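PDB 3T8K: uncharacterized protein, which is of unknown function but has an ankyrin-repeat fold of stacked helical hairpins, consistent with a role in binding other proteins. Local coordinates for residues A109-P113 with Y114-V118. Residues are numbered along the deposited sequence; the frame is centred on the assembly and turned at random.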
ATOM      1  N   ALA A 109     -10.056   5.629  16.276  1.00 24.69           N
ATOM      2  CA  ALA A 109      -8.739   5.134  16.667  1.00 23.48           C
ATOM      3  C   ALA A 109      -7.672   5.523  15.657  1.00 22.54           C
ATOM      4  O   ALA A 109      -7.899   5.473  14.448  1.00 23.28           O
ATOM      5  CB  ALA A 109      -8.782   3.614  16.834  1.00 29.56           C
ATOM      6  N   LEU A 110      -6.501   5.910  16.158  1.00 26.67           N
ATOM      7  CA  LEU A 110      -5.378   6.259  15.310  1.00 27.66           C
ATOM      8  C   LEU A 110      -4.752   5.035  14.687  1.00 29.30           C
ATOM      9  O   LEU A 110      -5.005   3.908  15.115  1.00 28.45           O
ATOM     10  CB  LEU A 110      -4.315   6.998  16.121  1.00 29.74           C
ATOM     11  CG  LEU A 110      -4.813   8.316  16.702  1.00 29.61           C
ATOM     12  CD1 LEU A 110      -3.661   9.105  17.313  1.00 33.11           C
ATOM     13  CD2 LEU A 110      -5.508   9.108  15.619  1.00 29.70           C
ATOM     14  N   TYR A 111      -3.956   5.254  13.649  1.00 24.97           N
ATOM     15  CA  TYR A 111      -3.086   4.202  13.148  1.00 24.62           C
ATOM     16  C   TYR A 111      -1.834   4.418  13.974  1.00 30.38           C
ATOM     17  O   TYR A 111      -1.114   5.394  13.773  1.00 31.70           O
ATOM     18  CB  TYR A 111      -2.805   4.380  11.650  1.00 26.13           C
ATOM     19  CG  TYR A 111      -1.737   3.443  11.113  1.00 24.59           C
ATOM     20  CD1 TYR A 111      -1.959   2.071  11.059  1.00 25.33           C
ATOM     21  CD2 TYR A 111      -0.519   3.927  10.654  1.00 25.52           C
ATOM     22  CE1 TYR A 111      -0.998   1.210  10.571  1.00 23.97           C
ATOM     23  CE2 TYR A 111       0.463   3.060  10.168  1.00 26.94           C
ATOM     24  CZ  TYR A 111       0.213   1.707  10.131  1.00 26.47           C
ATOM     25  OH  TYR A 111       1.163   0.826   9.650  1.00 26.24           O
ATOM     26  N   LYS A 112      -1.596   3.538  14.941  1.00 25.82           N
ATOM     27  CA  LYS A 112      -0.553   3.780  15.946  1.00 32.91           C
ATOM     28  C   LYS A 112       0.887   3.965  15.431  1.00 27.43           C
ATOM     29  O   LYS A 112       1.570   4.894  15.849  1.00 34.26           O
ATOM     30  CB  LYS A 112      -0.608   2.719  17.055  1.00 37.82           C
ATOM     31  CG  LYS A 112      -1.791   2.915  17.991  1.00 43.94           C
ATOM     32  CD  LYS A 112      -2.040   1.696  18.864  1.00 47.79           C
ATOM     33  CE  LYS A 112      -3.427   1.766  19.501  1.00 54.92           C
ATOM     34  NZ  LYS A 112      -3.886   0.436  20.002  1.00 56.62           N
ATOM     35  N   PRO A 113       1.347   3.097  14.520  1.00 29.92           N
ATOM     36  CA  PRO A 113       2.757   3.185  14.117  1.00 28.31           C
ATOM     37  C   PRO A 113       3.197   4.586  13.685  1.00 36.62           C
ATOM     38  O   PRO A 113       4.357   4.947  13.891  1.00 36.69           O
ATOM     39  CB  PRO A 113       2.843   2.189  12.955  1.00 26.96           C
ATOM     40  CG  PRO A 113       1.828   1.155  13.307  1.00 32.07           C
ATOM     41  CD  PRO A 113       0.676   1.940  13.898  1.00 31.36           C
ATOM     42  N   TYR A 114       2.284   5.370  13.121  1.00 30.55           N
ATOM     43  CA  TYR A 114       2.617   6.716  12.663  1.00 31.54           C
ATOM     44  C   TYR A 114       1.804   7.779  13.403  1.00 30.89           C
ATOM     45  O   TYR A 114       1.960   8.971  13.156  1.00 28.64           O
ATOM     46  CB  TYR A 114       2.382   6.831  11.156  1.00 31.93           C
ATOM     47  CG  TYR A 114       3.430   6.154  10.296  1.00 29.68           C
ATOM     48  CD1 TYR A 114       4.707   5.897  10.783  1.00 28.44           C
ATOM     49  CD2 TYR A 114       3.140   5.772   8.992  1.00 27.30           C
ATOM     50  CE1 TYR A 114       5.676   5.293   9.985  1.00 28.53           C
ATOM     51  CE2 TYR A 114       4.097   5.163   8.191  1.00 25.57           C
ATOM     52  CZ  TYR A 114       5.358   4.930   8.687  1.00 26.03           C
ATOM     53  OH  TYR A 114       6.296   4.329   7.881  1.00 25.79           O
ATOM     54  N   LYS A 115       0.940   7.331  14.313  1.00 29.78           N
ATOM     55  CA  LYS A 115       0.040   8.205  15.063  1.00 28.90           C
ATOM     56  C   LYS A 115      -0.763   9.158  14.175  1.00 30.18           C
ATOM     57  O   LYS A 115      -0.815  10.368  14.430  1.00 23.17           O
ATOM     58  CB  LYS A 115       0.793   8.984  16.149  1.00 41.34           C
ATOM     59  CG  LYS A 115       0.207   8.781  17.540  1.00 47.14           C
ATOM     60  CD  LYS A 115       0.420   9.987  18.441  1.00 54.19           C
ATOM     61  CE  LYS A 115       1.884  10.191  18.790  1.00 58.67           C
ATOM     62  NZ  LYS A 115       2.061  11.345  19.721  1.00 62.45           N
ATOM     63  N   ILE A 116      -1.407   8.601  13.148  1.00 26.19           N
ATOM     64  CA  ILE A 116      -2.175   9.387  12.186  1.00 21.92           C
ATOM     65  C   ILE A 116      -3.644   8.993  12.181  1.00 20.78           C
ATOM     66  O   ILE A 116      -3.988   7.853  12.499  1.00 25.00           O
ATOM     67  CB  ILE A 116      -1.635   9.201  10.744  1.00 21.78           C
ATOM     68  CG1 ILE A 116      -1.685   7.734  10.320  1.00 23.03           C
ATOM     69  CG2 ILE A 116      -0.211   9.755  10.619  1.00 21.90           C
ATOM     70  CD1 ILE A 116      -1.252   7.519   8.886  1.00 26.12           C
ATOM     71  N   VAL A 117      -4.521   9.923  11.816  1.00 19.71           N
ATOM     72  CA  VAL A 117      -5.924   9.539  11.629  1.00 17.90           C
ATOM     73  C   VAL A 117      -5.997   8.431  10.581  1.00 18.54           C
ATOM     74  O   VAL A 117      -5.185   8.377   9.650  1.00 21.34           O
ATOM     75  CB  VAL A 117      -6.833  10.712  11.248  1.00 21.26           C
ATOM     76  CG1 VAL A 117      -6.932  11.700  12.415  1.00 25.05           C
ATOM     77  CG2 VAL A 117      -6.320  11.409   9.982  1.00 22.66           C
ATOM     78  N   VAL A 118      -6.954   7.526  10.749  1.00 20.27           N
ATOM     79  CA  VAL A 118      -6.939   6.298   9.953  1.00 19.58           C
ATOM     80  C   VAL A 118      -7.339   6.570   8.506  1.00 23.97           C
ATOM     81  O   VAL A 118      -7.014   5.785   7.608  1.00 21.01           O
ATOM     82  CB  VAL A 118      -7.837   5.211  10.585  1.00 22.84           C
ATOM     83  CG1 VAL A 118      -9.306   5.544  10.373  1.00 24.34           C
ATOM     84  CG2 VAL A 118      -7.489   3.840  10.029  1.00 22.01           C
TER
HETATM   85  O   HOH W   1      -8.800   7.820  13.071  1.00 25.07           O
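Tyr-111 and Ile-116 form a single antiparallel hydrogen-bonded pair that closes the tight turn of a hairpin-like loop of the ankyrin-repeat fold, between helices 90-102 and 129-140. Tyr-111 N donates to Ile-116 O at 2.8 Å, an almost straight bond (176°), while Ile-116 N returns a longer one to Tyr-111 O at 3.3 Å. Lys-115 and Ile-116 both face Tyr-111 as a G1 beta bulge; Lys-115, with positive phi, takes the left-handed place usually given to glycine. Pro-113, whose ring holds phi near -52°, fits the turn closed by Lys-115 N on Lys-112 O (2.9 Å).

The Tyr-111 side chain leaves with CG anti to the backbone N (chi1 171°), which lays it alongside Ile-116. Its CB rests 3.8 Å from Ile-116 CG1, CD2 meets that same methylene, and CE2 reaches Tyr-114 CD2 at 4.0 Å, in the ring plane. Pro-113 CD sits 3.6 Å above the ring centre, Phe-80 stacks with the Tyr-111 ring, and the side chain also packs on Asn-88 of the second subunit. Tyr-114 points the same way, its OH hydrogen-bonded to Gly-87 O of that subunit. An alanine in place of Tyr-114 would probably leave that carbonyl without its hydroxyl partner and a gap at the Tyr-111 edge. Farther down, one water accepts the N-H of Val-118 and donates to Ala-109 O at 2.9 Å.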